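Local coordinates for PhnB-like domain-containing protein (Pseudomonas aeruginosa, PDB 1U69) that is of unknown function but belongs to the PhnB-like proteins of the glyoxalase clan and has been suggested to act in drug resistance, at residues L11-A16 and W114-Q119. Numbering follows the deposited sequence.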
loop_
_atom_site.group_PDB
_atom_site.type_symbol
_atom_site.label_atom_id
_atom_site.label_comp_id
_atom_site.label_asym_id
_atom_site.label_seq_id
_atom_site.Cartn_x
_atom_site.Cartn_y
_atom_site.Cartn_z
ATOM N N LEU A 11 -6.993 -7.590 16.300
ATOM C CA LEU A 11 -6.059 -8.056 17.312
ATOM C C LEU A 11 -6.784 -8.136 18.643
ATOM O O LEU A 11 -7.496 -7.206 19.015
ATOM C CB LEU A 11 -4.881 -7.099 17.414
ATOM C CG LEU A 11 -4.019 -7.066 16.147
ATOM C CD1 LEU A 11 -3.097 -5.871 16.197
ATOM C CD2 LEU A 11 -3.252 -8.368 16.000
ATOM N N TRP A 12 -6.584 -9.253 19.343
ATOM C CA TRP A 12 -7.279 -9.572 20.594
ATOM C C TRP A 12 -6.527 -8.964 21.770
ATOM O O TRP A 12 -5.307 -9.100 21.871
ATOM C CB TRP A 12 -7.350 -11.095 20.750
ATOM C CG TRP A 12 -8.333 -11.630 21.744
ATOM C CD1 TRP A 12 -8.227 -11.606 23.102
ATOM C CD2 TRP A 12 -9.547 -12.313 21.446
ATOM N NE1 TRP A 12 -9.314 -12.225 23.666
ATOM C CE2 TRP A 12 -10.142 -12.671 22.675
ATOM C CE3 TRP A 12 -10.199 -12.663 20.267
ATOM C CZ2 TRP A 12 -11.358 -13.343 22.753
ATOM C CZ3 TRP A 12 -11.415 -13.334 20.344
ATOM C CH2 TRP A 12 -11.982 -13.659 21.578
ATOM N N TYR A 13 -7.262 -8.298 22.654
ATOM C CA TYR A 13 -6.716 -7.751 23.898
ATOM C C TYR A 13 -7.577 -8.185 25.078
ATOM O O TYR A 13 -8.750 -8.512 24.915
ATOM C CB TYR A 13 -6.661 -6.214 23.853
ATOM C CG TYR A 13 -5.728 -5.686 22.798
ATOM C CD1 TYR A 13 -4.384 -5.467 23.075
ATOM C CD2 TYR A 13 -6.194 -5.419 21.507
ATOM C CE1 TYR A 13 -3.518 -5.023 22.095
ATOM C CE2 TYR A 13 -5.341 -4.964 20.529
ATOM C CZ TYR A 13 -4.010 -4.770 20.818
ATOM O OH TYR A 13 -3.180 -4.347 19.806
ATOM N N ASP A 14 -6.963 -8.198 26.257
ATOM C CA ASP A 14 -7.641 -8.400 27.530
ATOM C C ASP A 14 -7.907 -7.020 28.142
ATOM O O ASP A 14 -7.080 -6.478 28.889
ATOM C CB ASP A 14 -6.734 -9.226 28.445
ATOM C CG ASP A 14 -7.386 -9.596 29.752
ATOM O OD1 ASP A 14 -8.597 -9.385 29.905
ATOM O OD2 ASP A 14 -6.735 -10.121 30.675
ATOM N N SER A 15 -9.049 -6.446 27.806
ATOM C CA SER A 15 -9.454 -5.132 28.295
ATOM C C SER A 15 -8.429 -4.003 28.098
ATOM O O SER A 15 -8.353 -3.112 28.936
ATOM C CB SER A 15 -9.760 -5.224 29.793
ATOM O OG SER A 15 -8.549 -5.086 30.524
ATOM N N ALA A 16 -7.622 -4.047 27.044
ATOM C CA ALA A 16 -6.563 -3.053 26.842
ATOM C C ALA A 16 -6.522 -2.452 25.432
ATOM O O ALA A 16 -5.549 -1.767 25.090
ATOM C CB ALA A 16 -5.222 -3.687 27.151
ATOM N N TRP A 114 1.338 -6.131 25.125
ATOM C CA TRP A 114 0.129 -6.954 25.010
ATOM C C TRP A 114 0.444 -8.278 24.323
ATOM O O TRP A 114 -0.446 -9.085 24.067
ATOM C CB TRP A 114 -0.970 -6.142 24.289
ATOM C CG TRP A 114 -1.157 -4.842 25.008
ATOM C CD1 TRP A 114 -1.890 -4.639 26.142
ATOM C CD2 TRP A 114 -0.499 -3.600 24.735
ATOM N NE1 TRP A 114 -1.759 -3.337 26.568
ATOM C CE2 TRP A 114 -0.916 -2.674 25.719
ATOM C CE3 TRP A 114 0.378 -3.161 23.739
ATOM C CZ2 TRP A 114 -0.478 -1.358 25.737
ATOM C CZ3 TRP A 114 0.813 -1.862 23.761
ATOM C CH2 TRP A 114 0.390 -0.970 24.758
ATOM N N GLY A 115 1.734 -8.511 24.084
ATOM C CA GLY A 115 2.221 -9.769 23.562
ATOM C C GLY A 115 2.266 -9.882 22.058
ATOM O O GLY A 115 2.571 -10.968 21.552
ATOM N N ILE A 116 1.989 -8.792 21.344
ATOM C CA ILE A 116 1.960 -8.826 19.876
ATOM C C ILE A 116 3.378 -8.696 19.351
ATOM O O ILE A 116 4.164 -7.899 19.860
ATOM C CB ILE A 116 1.052 -7.710 19.349
ATOM C CG1 ILE A 116 -0.398 -8.053 19.712
ATOM C CG2 ILE A 116 1.237 -7.511 17.852
ATOM C CD1 ILE A 116 -1.288 -6.890 19.780
ATOM N N SER A 117 3.707 -9.484 18.339
ATOM C CA SER A 117 5.038 -9.482 17.753
ATOM C C SER A 117 5.199 -8.387 16.696
ATOM O O SER A 117 4.356 -8.220 15.816
ATOM C CB SER A 117 5.351 -10.835 17.104
ATOM O OG SER A 117 5.632 -11.847 18.078
ATOM N N TRP A 118 6.292 -7.644 16.800
ATOM C CA TRP A 118 6.695 -6.656 15.810
ATOM C C TRP A 118 8.075 -7.029 15.303
ATOM O O TRP A 118 8.876 -7.555 16.064
ATOM C CB TRP A 118 6.763 -5.261 16.450
ATOM C CG TRP A 118 5.449 -4.761 16.916
ATOM C CD1 TRP A 118 4.814 -5.094 18.073
ATOM C CD2 TRP A 118 4.580 -3.859 16.228
ATOM N NE1 TRP A 118 3.604 -4.445 18.154
ATOM C CE2 TRP A 118 3.436 -3.681 17.033
ATOM C CE3 TRP A 118 4.655 -3.173 15.009
ATOM C CZ2 TRP A 118 2.381 -2.850 16.668
ATOM C CZ3 TRP A 118 3.595 -2.352 14.643
ATOM C CH2 TRP A 118 2.472 -2.207 15.467
ATOM N N GLN A 119 8.335 -6.769 14.025
ATOM C CA GLN A 119 9.673 -6.838 13.452
ATOM C C GLN A 119 10.053 -5.427 13.012
ATOM O O GLN A 119 9.320 -4.792 12.265
ATOM C CB GLN A 119 9.713 -7.758 12.238
ATOM C CG GLN A 119 9.400 -9.216 12.519
ATOM C CD GLN A 119 9.351 -9.996 11.228
ATOM O OE1 GLN A 119 10.348 -10.030 10.503
ATOM N NE2 GLN A 119 8.199 -10.597 10.911
HETATM O O HOH W 1 -3.250 -8.929 24.000
#
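The carbonyl O of Trp12 is gripped by two donors, NE2 of His74 and a water whose oxygen lies 3.0 Å from Trp12 O. That water donates its second hydrogen to Trp114 O, 2.8 Å from the water oxygen, and so ties 11-16 to 114-119, between which no direct hydrogen bond forms. Side chains make the rest of the contact. Tyr13 CG stands beside its own backbone N (chi1 -64°), and Tyr13 CE1 comes to 3.5 Å from Trp114 CB, which lies near the plane of the tyrosine ring. The edge of the tyrosine is turned toward the face of the five-membered ring of Trp114 in an offset edge-to-face pair, centroids 5.5 Å apart and planes inclined at 75°. Ile116 crosses the tyrosine at about a right angle, its CD1 meeting Tyr13 CZ at 3.6 Å and, more tightly, Tyr13 OH at 3.2 Å. This hydroxyl has its polar partner in Tyr24 OH on helix 17-27. Leu11 CD1 adds a looser apolar touch, 4.1 Å from Ile116 CD1. On the same side of the indole as the tyrosine, Ala16, the N-cap residue of helix 17-27, rests its CB against the pyrrole ring, 3.5 Å from Trp114 NE1 and near Trp114 CD1. Asp112 OD1 accepts hydrogen bonds from the backbone N of both Trp114 and Ile116, in the loop just before strand 117-122. The contact joins the end of strand 7-13 and the start of helix 17-27 to the entry of strand 117-122, linking two four-stranded sheets of order 1-4-3-2, consistent with the paired βαβββ modules of the glyoxalase fold.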